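Local coordinates for stage II sporulation protein E (SpoIIE) (Moorella thermoacetica, PDB 3ZT9) that probably acts as a manganese-dependent serine/threonine phosphatase of the PP2C type in signalling linked to the bacterial stressosome, at residues 109-114 / 138-143; 30-35 / 89-94; 85-90 / 143-148. One frame throughout, in Å; residues are numbered along the deposited sequence.

Contact 1 (109-114 / 138-143). With MN (manganese (II) ion), chain D.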
loop_
_atom_site.group_PDB
_atom_site.type_symbol
_atom_site.label_atom_id
_atom_site.label_comp_id
_atom_site.label_asym_id
_atom_site.label_seq_id
_atom_site.Cartn_x
_atom_site.Cartn_y
_atom_site.Cartn_z
ATOM N N LEU A 109 -3.007 10.879 -7.513
ATOM C CA LEU A 109 -3.686 11.825 -8.396
ATOM C C LEU A 109 -3.488 13.173 -7.740
ATOM O O LEU A 109 -4.085 13.433 -6.707
ATOM C CB LEU A 109 -5.188 11.526 -8.493
ATOM C CG LEU A 109 -5.630 10.343 -9.350
ATOM C CD1 LEU A 109 -4.867 9.101 -8.974
ATOM C CD2 LEU A 109 -7.175 10.114 -9.222
ATOM N N SER A 110 -2.650 14.016 -8.307
ATOM C CA SER A 110 -2.300 15.253 -7.611
ATOM C C SER A 110 -2.448 16.452 -8.488
ATOM O O SER A 110 -2.530 16.345 -9.730
ATOM C CB SER A 110 -0.860 15.192 -7.076
ATOM O OG SER A 110 0.072 15.554 -8.089
ATOM N N ALA A 111 -2.420 17.615 -7.850
ATOM C CA ALA A 111 -2.585 18.881 -8.559
ATOM C C ALA A 111 -1.446 19.052 -9.544
ATOM O O ALA A 111 -1.576 19.772 -10.529
ATOM C CB ALA A 111 -2.611 20.059 -7.552
ATOM N N LYS A 112 -0.334 18.374 -9.261
ATOM C CA LYS A 112 0.854 18.360 -10.136
ATOM C C LYS A 112 0.820 17.292 -11.212
ATOM O O LYS A 112 1.773 17.196 -11.984
ATOM C CB LYS A 112 2.141 18.121 -9.324
ATOM C CG LYS A 112 2.419 19.114 -8.232
ATOM C CD LYS A 112 2.369 20.524 -8.765
ATOM C CE LYS A 112 2.861 21.518 -7.737
ATOM N NZ LYS A 112 4.285 21.293 -7.407
ATOM N N GLY A 113 -0.233 16.467 -11.243
ATOM C CA GLY A 113 -0.392 15.451 -12.278
ATOM C C GLY A 113 -0.635 14.077 -11.689
ATOM O O GLY A 113 -0.537 13.902 -10.508
ATOM N N ILE A 114 -0.979 13.113 -12.522
ATOM C CA ILE A 114 -1.210 11.751 -12.070
ATOM C C ILE A 114 0.161 11.072 -12.092
ATOM O O ILE A 114 0.818 11.030 -13.123
ATOM C CB ILE A 114 -2.180 11.021 -12.982
ATOM C CG1 ILE A 114 -3.494 11.809 -13.073
ATOM C CG2 ILE A 114 -2.443 9.633 -12.441
ATOM C CD1 ILE A 114 -4.101 12.062 -11.768
ATOM N N SER A 138 5.013 16.646 -4.286
ATOM C CA SER A 138 4.381 17.692 -3.485
ATOM C C SER A 138 2.950 17.288 -3.233
ATOM O O SER A 138 2.272 16.805 -4.154
ATOM C CB SER A 138 4.363 19.011 -4.261
ATOM O OG SER A 138 5.674 19.360 -4.661
ATOM N N TYR A 139 2.507 17.459 -1.988
ATOM C CA TYR A 139 1.131 17.144 -1.600
ATOM C C TYR A 139 0.353 18.443 -1.356
ATOM O O TYR A 139 0.846 19.374 -0.718
ATOM C CB TYR A 139 1.098 16.301 -0.304
ATOM C CG TYR A 139 -0.322 16.210 0.263
ATOM C CD1 TYR A 139 -1.223 15.252 -0.225
ATOM C CD2 TYR A 139 -0.748 17.087 1.250
ATOM C CE1 TYR A 139 -2.534 15.183 0.254
ATOM C CE2 TYR A 139 -2.062 17.020 1.743
ATOM C CZ TYR A 139 -2.929 16.061 1.241
ATOM O OH TYR A 139 -4.216 16.004 1.691
ATOM N N GLN A 140 -0.869 18.523 -1.846
ATOM C CA GLN A 140 -1.726 19.578 -1.358
ATOM C C GLN A 140 -3.093 18.952 -1.136
ATOM O O GLN A 140 -3.441 17.978 -1.779
ATOM C CB GLN A 140 -1.758 20.758 -2.326
ATOM C CG GLN A 140 -2.677 20.632 -3.475
ATOM C CD GLN A 140 -2.752 21.932 -4.262
ATOM O OE1 GLN A 140 -3.783 22.585 -4.304
ATOM N NE2 GLN A 140 -1.644 22.314 -4.870
ATOM N N GLU A 141 -3.862 19.525 -0.231
ATOM C CA GLU A 141 -5.194 19.004 0.036
ATOM C C GLU A 141 -6.003 18.815 -1.257
ATOM O O GLU A 141 -6.017 19.685 -2.134
ATOM C CB GLU A 141 -5.911 19.976 0.986
ATOM C CG GLU A 141 -7.398 19.706 1.094
ATOM C CD GLU A 141 -7.698 18.301 1.540
ATOM O OE1 GLU A 141 -7.241 17.962 2.648
ATOM O OE2 GLU A 141 -8.374 17.538 0.782
ATOM N N GLY A 142 -6.655 17.662 -1.342
ATOM C CA GLY A 142 -7.417 17.241 -2.502
ATOM C C GLY A 142 -6.712 16.180 -3.336
ATOM O O GLY A 142 -7.345 15.494 -4.151
ATOM N N ASP A 143 -5.398 16.053 -3.163
ATOM C CA ASP A 143 -4.663 14.993 -3.858
ATOM C C ASP A 143 -5.131 13.634 -3.327
ATOM O O ASP A 143 -5.427 13.509 -2.143
ATOM C CB ASP A 143 -3.175 15.145 -3.602
ATOM C CG ASP A 143 -2.586 16.406 -4.259
ATOM O OD1 ASP A 143 -3.281 17.096 -5.024
ATOM O OD2 ASP A 143 -1.411 16.703 -3.997
HETATM MN MN MN D . -9.682 15.958 1.146
HETATM O O HOH W 1 2.367 15.241 -6.505
HETATM O O HOH W 2 -8.677 15.787 3.112
HETATM O O HOH W 3 -10.840 16.139 -0.681
HETATM O O HOH W 4 -11.108 17.554 1.784
HETATM O O HOH W 5 -11.396 14.558 1.680
#

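Contact 2 (30-35 / 89-94)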
loop_
_atom_site.group_PDB
_atom_site.type_symbol
_atom_site.label_atom_id
_atom_site.label_comp_id
_atom_site.label_asym_id
_atom_site.label_seq_id
_atom_site.Cartn_x
_atom_site.Cartn_y
_atom_site.Cartn_z
ATOM N N GLY A 30 0.398 14.922 11.970
ATOM C CA GLY A 30 0.297 15.501 10.641
ATOM C C GLY A 30 1.044 14.744 9.544
ATOM O O GLY A 30 1.057 15.189 8.390
ATOM N N VAL A 31 1.658 13.614 9.892
ATOM C CA VAL A 31 2.206 12.689 8.885
ATOM C C VAL A 31 1.419 11.400 8.887
ATOM O O VAL A 31 1.303 10.734 9.916
ATOM C CB VAL A 31 3.650 12.270 9.155
ATOM C CG1 VAL A 31 4.200 11.408 8.005
ATOM C CG2 VAL A 31 4.556 13.514 9.392
ATOM N N ILE A 32 0.947 11.000 7.718
ATOM C CA ILE A 32 0.149 9.792 7.589
ATOM C C ILE A 32 0.944 8.752 6.799
ATOM O O ILE A 32 1.539 9.081 5.764
ATOM C CB ILE A 32 -1.185 10.097 6.870
ATOM C CG1 ILE A 32 -1.963 11.161 7.645
ATOM C CG2 ILE A 32 -2.009 8.834 6.742
ATOM C CD1 ILE A 32 -3.369 11.366 7.180
ATOM N N PHE A 33 0.988 7.525 7.299
ATOM C CA PHE A 33 1.620 6.442 6.574
ATOM C C PHE A 33 0.548 5.492 6.048
ATOM O O PHE A 33 -0.404 5.153 6.746
ATOM C CB PHE A 33 2.563 5.674 7.479
ATOM C CG PHE A 33 3.730 6.507 7.980
ATOM C CD1 PHE A 33 3.547 7.425 9.009
ATOM C CD2 PHE A 33 4.992 6.359 7.432
ATOM C CE1 PHE A 33 4.623 8.195 9.488
ATOM C CE2 PHE A 33 6.063 7.101 7.920
ATOM C CZ PHE A 33 5.872 8.011 8.957
ATOM N N LEU A 34 0.725 5.078 4.803
ATOM C CA LEU A 34 -0.235 4.192 4.150
ATOM C C LEU A 34 0.551 3.049 3.563
ATOM O O LEU A 34 1.446 3.297 2.774
ATOM C CB LEU A 34 -0.937 4.921 2.968
ATOM C CG LEU A 34 -1.559 6.298 3.274
ATOM C CD1 LEU A 34 -1.942 6.954 1.957
ATOM C CD2 LEU A 34 -2.787 6.154 4.132
ATOM N N ALA A 35 0.199 1.810 3.889
ATOM C CA ALA A 35 1.005 0.702 3.419
ATOM C C ALA A 35 0.144 -0.476 3.027
ATOM O O ALA A 35 -0.879 -0.761 3.678
ATOM C CB ALA A 35 2.027 0.250 4.523
ATOM N N VAL A 89 2.903 10.597 3.798
ATOM C CA VAL A 89 2.315 11.877 3.367
ATOM C C VAL A 89 2.406 12.899 4.472
ATOM O O VAL A 89 1.726 12.793 5.495
ATOM C CB VAL A 89 0.839 11.678 3.012
ATOM C CG1 VAL A 89 0.285 12.930 2.346
ATOM C CG2 VAL A 89 0.713 10.431 2.110
ATOM N N ASP A 90 3.275 13.877 4.290
ATOM C CA ASP A 90 3.463 14.905 5.266
ATOM C C ASP A 90 2.569 16.063 4.911
ATOM O O ASP A 90 2.974 16.940 4.192
ATOM C CB ASP A 90 4.929 15.311 5.186
ATOM C CG ASP A 90 5.349 16.216 6.272
ATOM O OD1 ASP A 90 4.524 16.914 6.908
ATOM O OD2 ASP A 90 6.586 16.251 6.451
ATOM N N ARG A 91 1.343 16.072 5.419
ATOM C CA ARG A 91 0.388 17.070 4.955
ATOM C C ARG A 91 0.738 18.476 5.428
ATOM O O ARG A 91 0.498 19.447 4.735
ATOM C CB ARG A 91 -1.012 16.643 5.390
ATOM C CG ARG A 91 -1.337 15.243 4.916
ATOM C CD ARG A 91 -2.725 14.831 5.368
ATOM N NE ARG A 91 -3.747 15.654 4.733
ATOM C CZ ARG A 91 -4.713 16.314 5.366
ATOM N NH1 ARG A 91 -4.824 16.300 6.701
ATOM N NH2 ARG A 91 -5.577 17.002 4.636
ATOM N N ARG A 92 1.368 18.573 6.587
ATOM C CA ARG A 92 1.724 19.867 7.152
ATOM C C ARG A 92 2.830 20.543 6.332
ATOM O O ARG A 92 2.795 21.754 6.083
ATOM C CB ARG A 92 2.145 19.693 8.606
ATOM C CG ARG A 92 3.252 18.683 8.760
ATOM C CD ARG A 92 4.005 18.821 10.046
ATOM N NE ARG A 92 5.231 18.024 10.034
ATOM C CZ ARG A 92 5.463 17.020 10.858
ATOM N NH1 ARG A 92 4.601 16.695 11.791
ATOM N NH2 ARG A 92 6.592 16.363 10.749
ATOM N N GLN A 93 3.803 19.766 5.865
ATOM C CA GLN A 93 4.853 20.351 5.046
ATOM C C GLN A 93 4.568 20.257 3.557
ATOM O O GLN A 93 5.280 20.874 2.779
ATOM C CB GLN A 93 6.198 19.721 5.368
ATOM C CG GLN A 93 6.676 20.083 6.739
ATOM C CD GLN A 93 8.106 19.714 6.943
ATOM O OE1 GLN A 93 8.547 18.644 6.532
ATOM N NE2 GLN A 93 8.859 20.612 7.556
ATOM N N GLY A 94 3.509 19.540 3.170
ATOM C CA GLY A 94 3.056 19.535 1.796
ATOM C C GLY A 94 3.918 18.653 0.902
ATOM O O GLY A 94 4.212 18.992 -0.252
#

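Contact 3 (85-90 / 143-148)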
loop_
_atom_site.group_PDB
_atom_site.type_symbol
_atom_site.label_atom_id
_atom_site.label_comp_id
_atom_site.label_asym_id
_atom_site.label_seq_id
_atom_site.Cartn_x
_atom_site.Cartn_y
_atom_site.Cartn_z
ATOM N N ALA A 85 4.383 -1.776 -0.284
ATOM C CA ALA A 85 4.497 -0.377 -0.684
ATOM C C ALA A 85 4.237 0.441 0.560
ATOM O O ALA A 85 3.407 0.054 1.375
ATOM C CB ALA A 85 3.438 -0.067 -1.717
ATOM N N LEU A 86 4.888 1.597 0.674
ATOM C CA LEU A 86 4.580 2.535 1.724
ATOM C C LEU A 86 4.614 3.937 1.125
ATOM O O LEU A 86 5.527 4.282 0.342
ATOM C CB LEU A 86 5.646 2.424 2.808
ATOM C CG LEU A 86 5.594 3.485 3.902
ATOM C CD1 LEU A 86 4.330 3.327 4.660
ATOM C CD2 LEU A 86 6.811 3.290 4.832
ATOM N N CYS A 87 3.612 4.719 1.481
ATOM C CA CYS A 87 3.551 6.148 1.135
ATOM C C CYS A 87 3.583 6.913 2.430
ATOM O O CYS A 87 2.847 6.596 3.364
ATOM C CB CYS A 87 2.229 6.524 0.452
ATOM S SG CYS A 87 1.988 5.921 -1.210
ATOM N N ARG A 88 4.398 7.948 2.487
ATOM C CA ARG A 88 4.478 8.761 3.698
ATOM C C ARG A 88 4.019 10.141 3.259
ATOM O O ARG A 88 4.642 10.742 2.403
ATOM C CB ARG A 88 5.915 8.821 4.235
ATOM C CG ARG A 88 6.120 9.778 5.447
ATOM C CD ARG A 88 7.635 9.767 5.872
ATOM N NE ARG A 88 7.907 10.459 7.137
ATOM C CZ ARG A 88 7.998 11.774 7.261
ATOM N NH1 ARG A 88 7.821 12.561 6.203
ATOM N NH2 ARG A 88 8.258 12.312 8.442
ATOM N N VAL A 89 2.903 10.597 3.798
ATOM C CA VAL A 89 2.315 11.877 3.367
ATOM C C VAL A 89 2.406 12.899 4.472
ATOM O O VAL A 89 1.726 12.793 5.495
ATOM C CB VAL A 89 0.839 11.678 3.012
ATOM C CG1 VAL A 89 0.285 12.930 2.346
ATOM C CG2 VAL A 89 0.713 10.431 2.110
ATOM N N ASP A 90 3.275 13.877 4.290
ATOM C CA ASP A 90 3.463 14.905 5.266
ATOM C C ASP A 90 2.569 16.063 4.911
ATOM O O ASP A 90 2.974 16.940 4.192
ATOM C CB ASP A 90 4.929 15.311 5.186
ATOM C CG ASP A 90 5.349 16.216 6.272
ATOM O OD1 ASP A 90 4.524 16.914 6.908
ATOM O OD2 ASP A 90 6.586 16.251 6.451
ATOM N N ASP A 143 -5.398 16.053 -3.163
ATOM C CA ASP A 143 -4.663 14.993 -3.858
ATOM C C ASP A 143 -5.131 13.634 -3.327
ATOM O O ASP A 143 -5.427 13.509 -2.143
ATOM C CB ASP A 143 -3.175 15.145 -3.602
ATOM C CG ASP A 143 -2.586 16.406 -4.259
ATOM O OD1 ASP A 143 -3.281 17.096 -5.024
ATOM O OD2 ASP A 143 -1.411 16.703 -3.997
ATOM N N LEU A 144 -5.156 12.633 -4.196
ATOM C CA LEU A 144 -5.763 11.342 -3.875
ATOM C C LEU A 144 -4.675 10.299 -3.957
ATOM O O LEU A 144 -3.786 10.395 -4.813
ATOM C CB LEU A 144 -6.853 11.037 -4.876
ATOM C CG LEU A 144 -7.768 12.220 -5.220
ATOM C CD1 LEU A 144 -8.457 12.080 -6.555
ATOM C CD2 LEU A 144 -8.765 12.299 -4.133
ATOM N N PHE A 145 -4.725 9.298 -3.068
ATOM C CA PHE A 145 -3.742 8.218 -3.128
ATOM C C PHE A 145 -4.508 6.911 -3.273
ATOM O O PHE A 145 -5.483 6.674 -2.566
ATOM C CB PHE A 145 -2.932 8.174 -1.824
ATOM C CG PHE A 145 -2.030 9.379 -1.603
ATOM C CD1 PHE A 145 -2.547 10.615 -1.227
ATOM C CD2 PHE A 145 -0.671 9.272 -1.787
ATOM C CE1 PHE A 145 -1.701 11.720 -1.056
ATOM C CE2 PHE A 145 0.169 10.359 -1.641
ATOM C CZ PHE A 145 -0.352 11.591 -1.254
ATOM N N LEU A 146 -4.076 6.053 -4.185
ATOM C CA LEU A 146 -4.665 4.739 -4.329
ATOM C C LEU A 146 -3.498 3.733 -4.195
ATOM O O LEU A 146 -2.441 3.933 -4.818
ATOM C CB LEU A 146 -5.267 4.581 -5.743
ATOM C CG LEU A 146 -5.609 3.134 -6.133
ATOM C CD1 LEU A 146 -6.816 2.546 -5.366
ATOM C CD2 LEU A 146 -5.858 3.129 -7.624
ATOM N N ILE A 147 -3.662 2.687 -3.384
ATOM C CA ILE A 147 -2.641 1.660 -3.272
ATOM C C ILE A 147 -3.384 0.326 -3.373
ATOM O O ILE A 147 -4.399 0.142 -2.718
ATOM C CB ILE A 147 -1.834 1.696 -1.890
ATOM C CG1 ILE A 147 -1.247 3.115 -1.631
ATOM C CG2 ILE A 147 -0.706 0.580 -1.892
ATOM C CD1 ILE A 147 -0.502 3.314 -0.289
ATOM N N HIS A 148 -2.893 -0.601 -4.177
ATOM C CA HIS A 148 -3.513 -1.921 -4.163
ATOM C C HIS A 148 -2.542 -3.048 -4.466
ATOM O O HIS A 148 -1.570 -2.880 -5.184
ATOM C CB HIS A 148 -4.741 -1.956 -5.132
ATOM C CG HIS A 148 -4.420 -1.686 -6.566
ATOM N ND1 HIS A 148 -3.940 -2.662 -7.420
ATOM C CD2 HIS A 148 -4.521 -0.553 -7.308
ATOM C CE1 HIS A 148 -3.761 -2.137 -8.624
ATOM N NE2 HIS A 148 -4.091 -0.859 -8.577
#

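Contact 1 (109-114 / 138-143)
Leu109 meets Asp143 through its backbone: Leu109 O lies 3.3 Å from Asp143 CA in a CA-H...O contact, while the leucine side chain leads away and packs on Leu144 and Leu162. Ser110 rests against the Asp143 carboxylate, with Ser110 CB 3.5 Å from Asp143 OD2. The Ser110 hydroxyl stands between its own backbone N and carbonyl carbon (chi1 84°), which lets OG donate to an in-plane lone pair of Gly113 O at 3.0 Å. That carbonyl also accepts from Ser110 N, adding to the backbone bond Gly113 N to Ser110 O of the type I turn linking strands 105-110 and 113-115. A water donates both to Ser110 OG and to Ser138 O, joining the two segments. Ala111 N gives the direct hydrogen bond, 3.0 Å to Asp143 OD1, reaching the oxygen from above the carboxylate plane; Ala111 CB lies 3.6 Å from Gln140 NE2. At the exposed end the Lys112 chain, bent at chi2 and chi4, leaves NZ 3.6 Å from Ser138 OG, a loose approach. Asp143 OD2 meanwhile accepts from Gln140 N at 2.9 Å, bracing the type II turn 140-143, in which Glu141 OE2 binds a manganese ion together with Arg193 OXT and four waters. One buried carboxylate thus ties two turns together, and its two amide donors would probably favour the charged form.

Contact 2 (30-35 / 89-94)
Ile32 and Val89 make an antiparallel hydrogen-bonded pair, the tight part of this join between strands 31-39 and 82-90. Val89 N donates almost straight to Ile32 O (2.8 Å, 177°), and Ile32 N returns a bond to Val89 O at 3.0 Å. Val89 O also takes a CA-H...O contact from the buried Val31, whose non-hydrogen-bonded partner is Asp90. On the face of Ile32, Leu34 and Val89, Leu34 CD1 lies 4.4 Å from Val89 CG2; Phe145 of the other sheet packs on both, and Ile147 on Leu34. Arg91, its CG anti to the carbonyl carbon (chi1 -55°), runs past Ile32, Arg91 CD lying 4.0 Å from Ile32 CD1, then bends at chi3 toward Glu141 and Tyr139.

Toward the Gly30 and Arg92 end the contact loosens and meets solvent. There Val31 CG2 lies 3.6 Å above the plane of the poorly ordered Arg92 guanidinium, offset toward its rim. Gly30 is exposed, and its positive phi (65°) favours glycine. Its carbonyl O still accepts from Arg91 N at 3.1 Å, nearly along the C=O axis. The pairing of these two inner strands therefore rests on backbone bonds and buried aliphatic groups, while Arg92 probably adds only a loosely held cover over Val31.

Contact 3 (85-90 / 143-148)
Strands 85-90 and 144-148 run nearly antiparallel, 163° between their directions, but their axes stay 8.8 Å apart and no hydrogen bond crosses, the geometry of two sheets packed face to face in a beta sandwich. Ala85, Cys87 and Val89 on one strand, Phe145 and Ile147 on the other, turn their side chains into the space between. Val89 and Phe145 meet tip to tip. Val89 CG2 makes a CH-pi contact over one face of the ring, 4.0 Å from its centroid and 25° off the normal, shifted toward the rim so that Val89 CG2 is 3.7 Å from Phe145 CZ. The second methyl, Val89 CG1, comes to 3.9 Å from the same Phe145 CZ. Cys87 SG faces the gap between Phe145 and Ile147: it touches Ile147 CD1 at 3.7 Å and is farther from the ring, 4.3 Å from Phe145 CD2. Ile147 uses both its branches. With CG1 anti to the carbonyl carbon (chi1 -53°) and the chain extended beyond it, CD1 arrives at the sulfur, while Ile147 CG2 faces Ala85 CB at 4.2 Å. An alanine in place of Phe145 would probably open a gap between the sheets, leaving both Val89 methyls without their aromatic partner and Cys87 SG without its ring neighbour. All five residues are buried and apolar in their contacts. Around them the same core is filled by Leu34 and Val36 of strand 31-39, which touch Ile147, by Val106 and Ile108 of strand 105-110, beside Cys87 and Phe145 respectively, and by Ile104 near Ala85. On the far side of strand 144-148, Leu146 turns away to pack on Val189 and Val191 of strand 187-192.

Overall arrangement
The three contacts lie close together, their centres about 9 to 13 Å apart. Contact 2 joins neighbouring strands of one sheet, contact 3 lays strand 82-90 of that sheet over strand 144-148 of the other, and contact 1 holds the loop leading into strand 144-148. Val89 and Asp90 belong to contacts 2 and 3, Asp143 to contacts 1 and 3. Along the chain contact 2 closes before contact 1 opens, and contact 1 is nested within the loop closed by contact 3. A probable backbone bond from Tyr139 N to Gly94 O ties contacts 1 and 2. Asp38, near the end of strand 31-39, and Asp150, just after strand 144-148, bind another manganese ion, so this core probably supports their placement.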